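Local coordinates for RNA-binding protein RMD9, mitochondrial (Saccharomyces cerevisiae S288C, PDB 7A9X), which binds the dodecamer motif in the 3'-UTRs of mitochondrial mRNAs and takes part in the processing or stability of these transcripts, at residues R278-L283 with P313-L318. Sequence-based numbering, arbitrary orientation.
With nucleotides of chain B.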
# COMPACT_ATOMS: atom_id res chain seq x y z
N ARG A 278 4.77 26.36 10.69
CA ARG A 278 5.58 25.20 11.05
C ARG A 278 4.74 23.93 11.15
O ARG A 278 5.26 22.83 10.93
CB ARG A 278 6.30 25.46 12.37
CG ARG A 278 5.39 25.91 13.50
CD ARG A 278 6.21 26.28 14.72
NE ARG A 278 5.37 26.82 15.79
CZ ARG A 278 4.91 26.10 16.81
NH1 ARG A 278 5.20 24.81 16.90
NH2 ARG A 278 4.16 26.68 17.74
N ASN A 279 3.45 24.05 11.47
CA ASN A 279 2.57 22.90 11.65
C ASN A 279 1.35 23.07 10.73
O ASN A 279 0.21 23.15 11.20
CB ASN A 279 2.16 22.75 13.11
CG ASN A 279 3.35 22.47 14.02
OD1 ASN A 279 4.21 21.65 13.70
ND2 ASN A 279 3.40 23.16 15.15
N TYR A 280 1.60 23.11 9.43
CA TYR A 280 0.57 23.32 8.42
C TYR A 280 -0.06 22.02 7.93
O TYR A 280 -0.97 22.07 7.10
CB TYR A 280 1.14 24.08 7.23
CG TYR A 280 2.12 23.27 6.40
CD1 TYR A 280 3.43 23.09 6.83
CD2 TYR A 280 1.73 22.69 5.20
CE1 TYR A 280 4.32 22.35 6.09
CE2 TYR A 280 2.62 21.94 4.45
CZ TYR A 280 3.92 21.77 4.90
OH TYR A 280 4.81 21.03 4.16
N GLY A 281 0.42 20.86 8.41
CA GLY A 281 -0.03 19.58 7.87
C GLY A 281 -1.52 19.34 7.99
O GLY A 281 -2.06 18.52 7.24
N TYR A 282 -2.19 20.03 8.91
CA TYR A 282 -3.64 19.90 9.02
C TYR A 282 -4.35 20.35 7.75
O TYR A 282 -5.38 19.79 7.38
CB TYR A 282 -4.14 20.70 10.23
CG TYR A 282 -3.52 20.30 11.54
CD1 TYR A 282 -3.94 19.16 12.22
CD2 TYR A 282 -2.51 21.06 12.12
CE1 TYR A 282 -3.38 18.80 13.43
CE2 TYR A 282 -1.94 20.70 13.33
CZ TYR A 282 -2.38 19.57 13.98
OH TYR A 282 -1.82 19.20 15.18
N LEU A 283 -3.79 21.35 7.07
CA LEU A 283 -4.36 21.80 5.80
C LEU A 283 -4.13 20.79 4.69
O LEU A 283 -4.90 20.75 3.73
CB LEU A 283 -3.77 23.16 5.42
CG LEU A 283 -4.14 24.32 6.33
CD1 LEU A 283 -3.32 25.55 6.00
CD2 LEU A 283 -5.63 24.63 6.20
N PRO A 313 -1.39 28.60 -0.66
CA PRO A 313 -0.25 29.22 0.02
C PRO A 313 0.61 28.24 0.82
O PRO A 313 1.64 28.65 1.36
CB PRO A 313 -0.91 30.25 0.95
CG PRO A 313 -2.27 29.71 1.20
CD PRO A 313 -2.68 29.03 -0.08
N TYR A 314 0.21 26.97 0.92
CA TYR A 314 0.98 25.96 1.63
C TYR A 314 1.42 24.88 0.66
O TYR A 314 0.78 24.64 -0.37
CB TYR A 314 0.16 25.34 2.76
CG TYR A 314 -1.22 24.89 2.34
CD1 TYR A 314 -1.43 23.63 1.79
CD2 TYR A 314 -2.32 25.73 2.48
CE1 TYR A 314 -2.69 23.22 1.39
CE2 TYR A 314 -3.58 25.32 2.09
CZ TYR A 314 -3.76 24.07 1.55
OH TYR A 314 -5.02 23.67 1.16
N LYS A 315 2.53 24.22 0.99
CA LYS A 315 2.97 23.06 0.23
C LYS A 315 1.98 21.92 0.39
O LYS A 315 1.31 21.79 1.42
CB LYS A 315 4.35 22.60 0.68
CG LYS A 315 5.41 23.68 0.67
CD LYS A 315 6.49 23.36 1.69
CE LYS A 315 7.22 22.08 1.34
NZ LYS A 315 8.28 22.32 0.32
N ILE A 316 1.87 21.09 -0.64
CA ILE A 316 0.99 19.94 -0.59
C ILE A 316 1.48 18.91 -1.59
O ILE A 316 1.85 19.24 -2.72
CB ILE A 316 -0.48 20.34 -0.85
CG1 ILE A 316 -1.39 19.11 -0.80
CG2 ILE A 316 -0.61 21.09 -2.17
CD1 ILE A 316 -2.83 19.44 -0.47
N ILE A 317 1.51 17.66 -1.16
CA ILE A 317 1.85 16.54 -2.03
C ILE A 317 0.59 16.08 -2.73
O ILE A 317 -0.52 16.15 -2.19
CB ILE A 317 2.49 15.40 -1.21
CG1 ILE A 317 1.50 14.85 -0.18
CG2 ILE A 317 3.76 15.89 -0.53
CD1 ILE A 317 2.01 13.66 0.60
N LEU A 318 0.75 15.61 -3.97
CA LEU A 318 -0.35 14.97 -4.69
C LEU A 318 -0.32 13.49 -4.32
O LEU A 318 0.15 12.63 -5.06
CB LEU A 318 -0.20 15.18 -6.20
CG LEU A 318 -1.42 14.80 -7.04
CD1 LEU A 318 -2.60 15.71 -6.72
CD2 LEU A 318 -1.10 14.83 -8.52
P A B 4 3.41 16.32 15.87
OP1 A B 4 2.71 15.79 17.07
OP2 A B 4 4.53 15.55 15.27
O5' A B 4 2.35 16.54 14.70
C5' A B 4 1.17 17.32 14.90
C4' A B 4 0.75 18.01 13.62
O4' A B 4 1.66 19.09 13.32
C3' A B 4 0.75 17.15 12.37
O3' A B 4 -0.40 16.34 12.24
C2' A B 4 0.90 18.19 11.26
O2' A B 4 -0.35 18.82 11.00
C1' A B 4 1.84 19.20 11.92
N9 A B 4 3.24 18.89 11.61
C8 A B 4 4.20 18.39 12.45
N7 A B 4 5.37 18.20 11.87
C5 A B 4 5.15 18.60 10.56
C6 A B 4 6.00 18.65 9.43
N6 A B 4 7.28 18.28 9.45
N1 A B 4 5.47 19.11 8.27
C2 A B 4 4.19 19.49 8.25
N3 A B 4 3.30 19.49 9.24
C4 A B 4 3.85 19.03 10.38
P A B 3 -0.02 20.79 17.82
OP1 A B 3 -0.45 20.84 16.40
OP2 A B 3 -0.88 20.12 18.83
O5' A B 3 1.41 20.10 17.87
C5' A B 3 2.46 20.53 17.02
C4' A B 3 3.77 19.90 17.41
O4' A B 3 4.12 20.31 18.76
C3' A B 3 3.77 18.38 17.47
O3' A B 3 3.96 17.79 16.19
C2' A B 3 4.90 18.09 18.46
O2' A B 3 6.16 18.18 17.82
C1' A B 3 4.76 19.26 19.43
N9 A B 3 3.96 18.90 20.62
C8 A B 3 2.60 19.03 20.79
N7 A B 3 2.17 18.64 21.96
C5 A B 3 3.33 18.22 22.61
C6 A B 3 3.55 17.69 23.90
N6 A B 3 2.59 17.48 24.79
N1 A B 3 4.83 17.38 24.23
C2 A B 3 5.80 17.59 23.34
N3 A B 3 5.71 18.09 22.10
C4 A B 3 4.44 18.38 21.80
P U B 5 -0.27 14.83 11.70
OP1 U B 5 -1.63 14.22 11.66
OP2 U B 5 0.81 14.15 12.46
O5' U B 5 0.20 14.99 10.19
C5' U B 5 -0.60 15.68 9.25
C4' U B 5 0.11 15.80 7.93
O4' U B 5 1.28 16.65 8.08
C3' U B 5 0.67 14.51 7.37
O3' U B 5 -0.29 13.71 6.72
C2' U B 5 1.79 15.00 6.46
O2' U B 5 1.27 15.48 5.23
C1' U B 5 2.33 16.18 7.26
N1 U B 5 3.47 15.78 8.11
C2 U B 5 4.70 15.71 7.49
O2 U B 5 4.86 15.98 6.32
N3 U B 5 5.73 15.31 8.30
C4 U B 5 5.66 14.99 9.64
O4 U B 5 6.68 14.65 10.24
C5 U B 5 4.35 15.08 10.21
C6 U B 5 3.32 15.46 9.45
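Leu-283 packs on the Tyr-314 ring, and Tyr-280 packs on Tyr-314 and Lys-315. Leu-283 CB sits over the centre of one face of the Tyr-314 ring in a CH-pi contact, 3.9 Å from its centroid and 9° off the normal. Leu-283 CD1 adds a touch on Tyr-314 CD2 at 3.7 Å. Phe-268 of helix 261-270 packs on both side chains, and the Tyr-314 hydroxyl is hydrogen-bonded to His-287. Tyr-280 CD2 lies 3.9 Å from Tyr-314 CB. The Tyr-280 ring turns its edge to the backbone of Lys-315, with CE2 3.3 Å from Lys-315 O. With chi1 at 70°, the Tyr-280 CG is flanked by its own N and C, and the ring reaches the 313-318 loop. The lysine chain passes the Tyr-280 hydroxyl with CB, CD and CE. In this pentatricopeptide repeat protein, the contact joins the start of helix 281-292, probably in PPR4, to the loop before helix 320-334. RNA of chain B lies against the same helix start. Tyr-280 CE1 approaches C2 of A4 at 3.6 Å. Gly-281 N gives a weak hydrogen bond to N3 of that base. Tyr-282 OH donates a hydrogen bond to OP1 of A3, modelled very short at 2.5 Å, while O2' of A4 lies over one face of the Tyr-282 ring.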